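Local coordinates for multiheme cytochrome cf (Carboxydothermus ferrireducens DSM 11255, PDB 6QVM), which probably conducts electrons through eleven c-type hemes to insoluble extracellular Fe(III) while held in the S-layer of the cell envelope, at residues F135-V138 with A142-E145; K169-A174 with L189-T194; Q437-A442 with A456-T461. All coordinates share one frame; numbering follows the deposited sequence.

Contact 1. Residues F135-V138 with A142-E145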
loop_
_atom_site.group_PDB
_atom_site.type_symbol
_atom_site.label_atom_id
_atom_site.label_comp_id
_atom_site.label_asym_id
_atom_site.label_seq_id
_atom_site.Cartn_x
_atom_site.Cartn_y
_atom_site.Cartn_z
ATOM N N PHE A 135 -16.516 -4.787 40.357
ATOM C CA PHE A 135 -15.861 -4.759 39.052
ATOM C C PHE A 135 -15.795 -6.152 38.443
ATOM O O PHE A 135 -15.930 -6.316 37.225
ATOM C CB PHE A 135 -14.449 -4.179 39.169
ATOM C CG PHE A 135 -14.410 -2.739 39.555
ATOM C CD1 PHE A 135 -15.460 -1.892 39.248
ATOM C CD2 PHE A 135 -13.311 -2.225 40.216
ATOM C CE1 PHE A 135 -15.414 -0.552 39.605
ATOM C CE2 PHE A 135 -13.257 -0.881 40.573
ATOM C CZ PHE A 135 -14.312 -0.047 40.268
ATOM N N LEU A 136 -15.585 -7.172 39.279
ATOM C CA LEU A 136 -15.538 -8.540 38.777
ATOM C C LEU A 136 -16.893 -8.993 38.249
ATOM O O LEU A 136 -16.959 -9.782 37.299
ATOM C CB LEU A 136 -15.059 -9.485 39.876
ATOM C CG LEU A 136 -14.715 -10.898 39.415
ATOM C CD1 LEU A 136 -13.620 -10.867 38.363
ATOM C CD2 LEU A 136 -14.295 -11.737 40.597
ATOM N N MET A 137 -17.978 -8.501 38.844
ATOM C CA MET A 137 -19.306 -8.853 38.357
ATOM C C MET A 137 -19.575 -8.215 37.000
ATOM O O MET A 137 -20.105 -8.866 36.092
ATOM C CB MET A 137 -20.360 -8.427 39.376
ATOM C CG MET A 137 -21.780 -8.591 38.889
ATOM S SD MET A 137 -22.925 -7.592 39.854
ATOM C CE MET A 137 -22.354 -5.948 39.442
ATOM N N VAL A 138 -19.220 -6.937 36.849
ATOM C CA VAL A 138 -19.342 -6.262 35.557
ATOM C C VAL A 138 -18.527 -6.999 34.502
ATOM O O VAL A 138 -19.045 -7.408 33.457
ATOM C CB VAL A 138 -18.896 -4.795 35.667
ATOM C CG1 VAL A 138 -18.999 -4.110 34.317
ATOM C CG2 VAL A 138 -19.708 -4.061 36.717
ATOM N N ALA A 142 -22.030 -10.849 34.926
ATOM C CA ALA A 142 -22.740 -11.812 35.755
ATOM C C ALA A 142 -23.776 -11.133 36.643
ATOM O O ALA A 142 -24.064 -11.611 37.742
ATOM C CB ALA A 142 -21.758 -12.620 36.602
ATOM N N GLN A 143 -24.347 -10.018 36.177
ATOM C CA GLN A 143 -25.329 -9.300 36.984
ATOM C C GLN A 143 -26.548 -10.163 37.295
ATOM O O GLN A 143 -27.200 -9.965 38.327
ATOM C CB GLN A 143 -25.764 -8.013 36.279
ATOM C CG GLN A 143 -24.742 -6.885 36.316
ATOM C CD GLN A 143 -23.822 -6.886 35.112
ATOM O OE1 GLN A 143 -23.631 -7.914 34.464
ATOM N NE2 GLN A 143 -23.252 -5.725 34.803
ATOM N N GLY A 144 -26.865 -11.119 36.422
ATOM C CA GLY A 144 -28.002 -11.997 36.624
ATOM C C GLY A 144 -27.677 -13.187 37.501
ATOM O O GLY A 144 -28.572 -13.804 38.086
ATOM N N GLU A 145 -26.391 -13.528 37.589
ATOM C CA GLU A 145 -25.958 -14.550 38.532
ATOM C C GLU A 145 -25.819 -13.985 39.941
ATOM O O GLU A 145 -25.921 -14.732 40.922
ATOM C CB GLU A 145 -24.632 -15.158 38.071
ATOM C CG GLU A 145 -24.413 -16.592 38.524
ATOM C CD GLU A 145 -25.420 -17.545 37.915
ATOM O OE1 GLU A 145 -25.900 -17.268 36.795
ATOM O OE2 GLU A 145 -25.740 -18.564 38.561
#

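Contact 2. Residues K169-A174 with L189-T194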
loop_
_atom_site.group_PDB
_atom_site.type_symbol
_atom_site.label_atom_id
_atom_site.label_comp_id
_atom_site.label_asym_id
_atom_site.label_seq_id
_atom_site.Cartn_x
_atom_site.Cartn_y
_atom_site.Cartn_z
ATOM N N LYS A 169 -24.396 -8.260 47.334
ATOM C CA LYS A 169 -24.649 -9.552 46.704
ATOM C C LYS A 169 -23.453 -10.002 45.875
ATOM O O LYS A 169 -23.162 -11.202 45.786
ATOM C CB LYS A 169 -25.907 -9.480 45.847
ATOM C CG LYS A 169 -26.848 -8.345 46.226
ATOM C CD LYS A 169 -28.236 -8.580 45.666
ATOM C CE LYS A 169 -28.965 -9.640 46.462
ATOM N NZ LYS A 169 -30.174 -10.128 45.753
ATOM N N ALA A 170 -22.749 -9.053 45.257
ATOM C CA ALA A 170 -21.595 -9.397 44.430
ATOM C C ALA A 170 -20.476 -9.990 45.273
ATOM O O ALA A 170 -19.820 -10.958 44.866
ATOM C CB ALA A 170 -21.096 -8.166 43.679
ATOM N N LEU A 171 -20.250 -9.427 46.459
ATOM C CA LEU A 171 -19.174 -9.916 47.315
ATOM C C LEU A 171 -19.422 -11.350 47.770
ATOM O O LEU A 171 -18.469 -12.106 47.978
ATOM C CB LEU A 171 -19.007 -8.987 48.515
ATOM C CG LEU A 171 -17.820 -9.168 49.464
ATOM C CD1 LEU A 171 -16.511 -9.244 48.700
ATOM C CD2 LEU A 171 -17.789 -8.015 50.455
ATOM N N VAL A 172 -20.689 -11.737 47.929
ATOM C CA VAL A 172 -21.003 -13.100 48.337
ATOM C C VAL A 172 -20.922 -14.048 47.144
ATOM O O VAL A 172 -20.438 -15.181 47.262
ATOM C CB VAL A 172 -22.379 -13.144 49.023
ATOM C CG1 VAL A 172 -22.706 -14.552 49.472
ATOM C CG2 VAL A 172 -22.413 -12.169 50.179
ATOM N N TRP A 173 -21.419 -13.609 45.985
ATOM C CA TRP A 173 -21.257 -14.383 44.755
ATOM C C TRP A 173 -19.787 -14.691 44.496
ATOM O O TRP A 173 -19.418 -15.827 44.174
ATOM C CB TRP A 173 -21.861 -13.627 43.565
ATOM C CG TRP A 173 -21.336 -14.080 42.233
ATOM C CD1 TRP A 173 -21.665 -15.229 41.570
ATOM C CD2 TRP A 173 -20.389 -13.393 41.404
ATOM N NE1 TRP A 173 -20.981 -15.299 40.380
ATOM C CE2 TRP A 173 -20.193 -14.184 40.253
ATOM C CE3 TRP A 173 -19.687 -12.188 41.522
ATOM C CZ2 TRP A 173 -19.328 -13.807 39.229
ATOM C CZ3 TRP A 173 -18.831 -11.815 40.501
ATOM C CH2 TRP A 173 -18.659 -12.622 39.372
ATOM N N ALA A 174 -18.929 -13.685 44.664
ATOM C CA ALA A 174 -17.506 -13.868 44.401
ATOM C C ALA A 174 -16.869 -14.863 45.366
ATOM O O ALA A 174 -15.886 -15.521 45.011
ATOM C CB ALA A 174 -16.785 -12.525 44.469
ATOM N N LEU A 189 -18.207 -15.902 59.904
ATOM C CA LEU A 189 -17.436 -15.732 58.679
ATOM C C LEU A 189 -17.450 -14.263 58.286
ATOM O O LEU A 189 -18.505 -13.620 58.320
ATOM C CB LEU A 189 -18.001 -16.592 57.546
ATOM C CG LEU A 189 -17.951 -18.106 57.754
ATOM C CD1 LEU A 189 -18.691 -18.822 56.635
ATOM C CD2 LEU A 189 -16.510 -18.593 57.844
ATOM N N TYR A 190 -16.286 -13.738 57.910
ATOM C CA TYR A 190 -16.114 -12.312 57.655
ATOM C C TYR A 190 -15.604 -12.079 56.238
ATOM O O TYR A 190 -14.626 -12.702 55.816
ATOM C CB TYR A 190 -15.156 -11.696 58.676
ATOM C CG TYR A 190 -15.713 -11.720 60.078
ATOM C CD1 TYR A 190 -15.559 -12.838 60.889
ATOM C CD2 TYR A 190 -16.407 -10.633 60.586
ATOM C CE1 TYR A 190 -16.076 -12.868 62.165
ATOM C CE2 TYR A 190 -16.927 -10.653 61.863
ATOM C CZ TYR A 190 -16.760 -11.773 62.650
ATOM O OH TYR A 190 -17.279 -11.796 63.928
ATOM N N LEU A 191 -16.264 -11.174 55.516
ATOM C CA LEU A 191 -15.875 -10.795 54.167
ATOM C C LEU A 191 -14.851 -9.669 54.129
ATOM O O LEU A 191 -14.142 -9.535 53.124
ATOM C CB LEU A 191 -17.112 -10.365 53.369
ATOM C CG LEU A 191 -18.249 -11.396 53.285
ATOM C CD1 LEU A 191 -19.531 -10.710 52.870
ATOM C CD2 LEU A 191 -17.895 -12.517 52.320
ATOM N N ASP A 192 -14.757 -8.869 55.189
ATOM C CA ASP A 192 -13.853 -7.725 55.245
ATOM C C ASP A 192 -14.064 -6.804 54.040
ATOM O O ASP A 192 -13.126 -6.535 53.286
ATOM C CB ASP A 192 -12.406 -8.190 55.317
ATOM C CG ASP A 192 -12.150 -9.101 56.493
ATOM O OD1 ASP A 192 -12.322 -8.659 57.648
ATOM O OD2 ASP A 192 -11.813 -10.276 56.256
ATOM N N PRO A 193 -15.281 -6.279 53.856
ATOM C CA PRO A 193 -15.610 -5.608 52.588
ATOM C C PRO A 193 -14.858 -4.315 52.363
ATOM O O PRO A 193 -14.692 -3.913 51.208
ATOM C CB PRO A 193 -17.121 -5.349 52.706
ATOM C CG PRO A 193 -17.579 -6.189 53.870
ATOM C CD PRO A 193 -16.410 -6.245 54.795
ATOM N N THR A 194 -14.390 -3.655 53.421
ATOM C CA THR A 194 -13.711 -2.376 53.283
ATOM C C THR A 194 -12.198 -2.504 53.339
ATOM O O THR A 194 -11.501 -1.493 53.215
ATOM C CB THR A 194 -14.191 -1.400 54.361
ATOM O OG1 THR A 194 -13.766 -1.860 55.651
ATOM C CG2 THR A 194 -15.719 -1.275 54.333
#

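Contact 3. Residues Q437-A442 with A456-T461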
loop_
_atom_site.group_PDB
_atom_site.type_symbol
_atom_site.label_atom_id
_atom_site.label_comp_id
_atom_site.label_asym_id
_atom_site.label_seq_id
_atom_site.Cartn_x
_atom_site.Cartn_y
_atom_site.Cartn_z
ATOM N N GLN A 437 13.005 -2.512 -10.287
ATOM C CA GLN A 437 12.318 -1.976 -9.115
ATOM C C GLN A 437 12.998 -2.411 -7.823
ATOM O O GLN A 437 13.221 -1.589 -6.928
ATOM C CB GLN A 437 10.850 -2.398 -9.118
ATOM C CG GLN A 437 10.154 -2.239 -7.774
ATOM C CD GLN A 437 10.069 -0.793 -7.324
ATOM O OE1 GLN A 437 10.197 0.132 -8.126
ATOM N NE2 GLN A 437 9.859 -0.590 -6.032
ATOM N N ASP A 438 13.330 -3.700 -7.697
ATOM C CA ASP A 438 13.942 -4.156 -6.456
ATOM C C ASP A 438 15.375 -3.667 -6.301
ATOM O O ASP A 438 15.884 -3.656 -5.176
ATOM C CB ASP A 438 13.873 -5.685 -6.340
ATOM C CG ASP A 438 14.301 -6.394 -7.605
ATOM O OD1 ASP A 438 14.304 -5.761 -8.676
ATOM O OD2 ASP A 438 14.621 -7.599 -7.531
ATOM N N TYR A 439 16.033 -3.251 -7.388
ATOM C CA TYR A 439 17.313 -2.570 -7.239
ATOM C C TYR A 439 17.119 -1.180 -6.653
ATOM O O TYR A 439 17.843 -0.777 -5.738
ATOM C CB TYR A 439 18.045 -2.475 -8.575
ATOM C CG TYR A 439 19.282 -1.585 -8.504
ATOM C CD1 TYR A 439 19.220 -0.230 -8.830
ATOM C CD2 TYR A 439 20.506 -2.100 -8.100
ATOM C CE1 TYR A 439 20.337 0.577 -8.755
ATOM C CE2 TYR A 439 21.629 -1.300 -8.027
ATOM C CZ TYR A 439 21.542 0.036 -8.356
ATOM O OH TYR A 439 22.666 0.830 -8.282
ATOM N N ARG A 440 16.158 -0.426 -7.194
ATOM C CA ARG A 440 15.981 0.966 -6.791
ATOM C C ARG A 440 15.659 1.081 -5.307
ATOM O O ARG A 440 16.119 2.012 -4.638
ATOM C CB ARG A 440 14.891 1.621 -7.637
ATOM C CG ARG A 440 15.286 1.822 -9.092
ATOM C CD ARG A 440 14.081 2.138 -9.961
ATOM N NE ARG A 440 13.357 3.315 -9.489
ATOM C CZ ARG A 440 13.604 4.560 -9.891
ATOM N NH1 ARG A 440 12.898 5.573 -9.405
ATOM N NH2 ARG A 440 14.563 4.794 -10.776
ATOM N N THR A 441 14.875 0.141 -4.773
ATOM C CA THR A 441 14.572 0.159 -3.347
ATOM C C THR A 441 15.738 -0.377 -2.527
ATOM O O THR A 441 16.034 0.154 -1.454
ATOM C CB THR A 441 13.305 -0.639 -3.058
ATOM O OG1 THR A 441 13.481 -1.990 -3.505
ATOM C CG2 THR A 441 12.112 -0.013 -3.763
ATOM N N ALA A 442 16.413 -1.419 -3.020
ATOM C CA ALA A 442 17.590 -1.933 -2.325
ATOM C C ALA A 442 18.662 -0.858 -2.213
ATOM O O ALA A 442 19.230 -0.638 -1.136
ATOM C CB ALA A 442 18.128 -3.167 -3.046
ATOM N N ALA A 456 27.672 4.273 -6.497
ATOM C CA ALA A 456 28.701 3.496 -7.181
ATOM C C ALA A 456 29.191 2.336 -6.327
ATOM O O ALA A 456 29.506 1.263 -6.854
ATOM C CB ALA A 456 29.862 4.399 -7.582
ATOM N N ASP A 457 29.278 2.528 -5.010
ATOM C CA ASP A 457 29.841 1.508 -4.135
ATOM C C ASP A 457 28.784 0.711 -3.376
ATOM O O ASP A 457 29.138 -0.064 -2.484
ATOM C CB ASP A 457 30.855 2.126 -3.164
ATOM C CG ASP A 457 30.213 3.031 -2.135
ATOM O OD1 ASP A 457 29.100 3.530 -2.378
ATOM O OD2 ASP A 457 30.832 3.246 -1.072
ATOM N N PHE A 458 27.499 0.886 -3.696
ATOM C CA PHE A 458 26.526 -0.148 -3.358
ATOM C C PHE A 458 26.617 -1.306 -4.342
ATOM O O PHE A 458 26.428 -2.469 -3.970
ATOM C CB PHE A 458 25.103 0.421 -3.350
ATOM C CG PHE A 458 24.026 -0.633 -3.366
ATOM C CD1 PHE A 458 23.798 -1.425 -2.252
ATOM C CD2 PHE A 458 23.244 -0.832 -4.493
ATOM C CE1 PHE A 458 22.814 -2.396 -2.260
ATOM C CE2 PHE A 458 22.257 -1.806 -4.509
ATOM C CZ PHE A 458 22.041 -2.586 -3.389
ATOM N N ASN A 459 26.926 -0.988 -5.601
ATOM C CA ASN A 459 27.023 -1.990 -6.656
ATOM C C ASN A 459 28.102 -3.020 -6.346
ATOM O O ASN A 459 28.039 -4.154 -6.835
ATOM C CB ASN A 459 27.309 -1.302 -7.995
ATOM C CG ASN A 459 26.237 -0.283 -8.394
ATOM O OD1 ASN A 459 25.753 -0.296 -9.523
ATOM N ND2 ASN A 459 25.871 0.605 -7.475
ATOM N N ALA A 460 29.093 -2.646 -5.533
ATOM C CA ALA A 460 30.115 -3.600 -5.118
ATOM C C ALA A 460 29.516 -4.755 -4.327
ATOM O O ALA A 460 30.069 -5.860 -4.325
ATOM C CB ALA A 460 31.183 -2.892 -4.283
ATOM N N THR A 461 28.386 -4.520 -3.663
ATOM C CA THR A 461 27.800 -5.516 -2.779
ATOM C C THR A 461 26.996 -6.576 -3.525
ATOM O O THR A 461 26.814 -7.674 -2.990
ATOM C CB THR A 461 26.901 -4.825 -1.746
ATOM O OG1 THR A 461 27.547 -3.638 -1.260
ATOM C CG2 THR A 461 26.611 -5.746 -0.574
#

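Contact 1. Residues F135-V138 with A142-E145
The backbone N-H of Ala-142 reaches back to Met-137 O across 3.0 Å, a nearly straight bond (N-H...O 168°) that closes a pi-turn at the C-terminal end of helix 129-139. The result is a tight corner joining helix 129-139 to the short helix 143-146, in a small helical region consistent with the S-layer binding module of this cytochrome. Ala-142 then takes the N-cap position of helix 143-146, whose first turn is secured weakly by Glu-145 N bonding to Ala-142 O. The side chain that bridges the corner is Met-137. With CG anti to the backbone N (chi1 173°), the chain extends past the start of the second helix, and its CG comes to 4.0 Å from Gln-143 N. Further out, SD lies 4.0 Å from Gln-143 CG; a bend at chi3 (65°) turns the terminal methyl CE back onto that same CG. The two side chains cross at about a right angle, thioether against methylene, in a purely van der Waals fit. Trp-173 of helix 165-176 packs against both Met-137 and Ala-142. Gln-143, bent at its second torsion, brings its amide back to the last turn of the first helix, where NE2 comes to 4.0 Å from Val-138 CA.

Contact 2. Residues K169-A174 with L189-T194
Apolar contacts carry this pairing, and Leu-171 is at the middle of them. Its CD2 methyl meets two residues at once: Pro-193, whose CB is 3.6 Å from CD2 and whose ring lies crosswise to the leucine, and Leu-191, whose CB is 3.8 Å from the same methyl. The two leucines slide past each other in opposite directions, with Leu-191 CD1 4.1 Å from Leu-171 CG. With CG set opposite the backbone N (chi1 -172°), Leu-171 extends its branch off helix 165-176 to reach both partners. One residue further on, Val-172 CG2 adds a looser touch, 4.2 Å from Leu-191 CD1. In the fold, this seals the helix against the chain leaving the beta-hairpin 183-190, within a helical region that is probably the S-layer homology part of the protein. No hydrogen bond crosses between the segments; the polar bonds of the loop go to other parts of the chain. Asp-192 has a left-handed backbone (phi 53°, psi 59°) and directs its CB away from the helix, its carboxylate forming a salt bridge with Arg-183. Asp-159 accepts the backbone N-H groups of Leu-191 and Asp-192, one on each carboxylate oxygen.

Contact 3. Residues Q437-A442 with A456-T461
Tyr-439 and Ala-442, nearly one turn apart on helix 437-449, meet Phe-458 and Asn-459 of the loop that follows this helix. The helix begins just after a CXXCH heme-attachment motif of this multiheme cytochrome, Cys-431 to His-435, so the contact folds a loop back onto a helix next to a heme site. Gln-437, at the start, touches a different heme c from the one held by that motif and bonds through OE1 to Thr-475, while the two carboxylate oxygens of Asp-438 accept the backbone N-H groups of Lys-468 and Leu-469. Tyr-439 then turns to the loop: with CG anti to the backbone N (chi1 171°), its ring runs out beside that of Phe-458. The ring centroids are 5.8 Å apart and the planes inclined at 52°, an oblique pairing in which Tyr-439 CE2 lies in the plane of the phenylalanine ring at its edge, 3.6 Å from Phe-458 CE2. At the phenol end, Asn-459 ND2 comes to 3.3 Å from Tyr-439 OH; that bond is weak, bent to 126° and doubtful, since the position of the amide nitrogen is uncertain. Phe-467 meets the tyrosine edge-to-face. Finally, Ala-442 brings its methyl up to the far end of the phenylalanine, where Phe-458 CZ is 4.0 Å from Ala-442 CB. Replacing Phe-458 by an alanine would probably open a gap between helix and loop, leaving the CE2 edge of Tyr-439 without its aromatic partner and the Ala-442 methyl without the ring it packs on. Beside CZ, the neighbouring ring carbon of Phe-458, CE1, lies 4.1 Å from Ala-442 O.

Contacts 1 and 2 belong to one small helical region, their centres 14 Å apart, and share helix 165-176, which serves contact 1 through Trp-173 and contact 2 through Leu-171 and Val-172. Helix 129-139 is common to them too: it forms one side of contact 1, and its Ala-133 and Gln-130 meet Leu-171 and Pro-193 of contact 2. Contact 3 lies on the opposite side of the chain's centre from contact 1, about 49 Å away at the nearest atoms, and sits near a heme. Contact 2 is fully buried and purely apolar between its segments, whereas contacts 1 and 3 are partly buried. Contact 1 relies on a backbone hydrogen bond, with Gln-143 exposed at its margin; contact 3 depends mainly on aromatic rings.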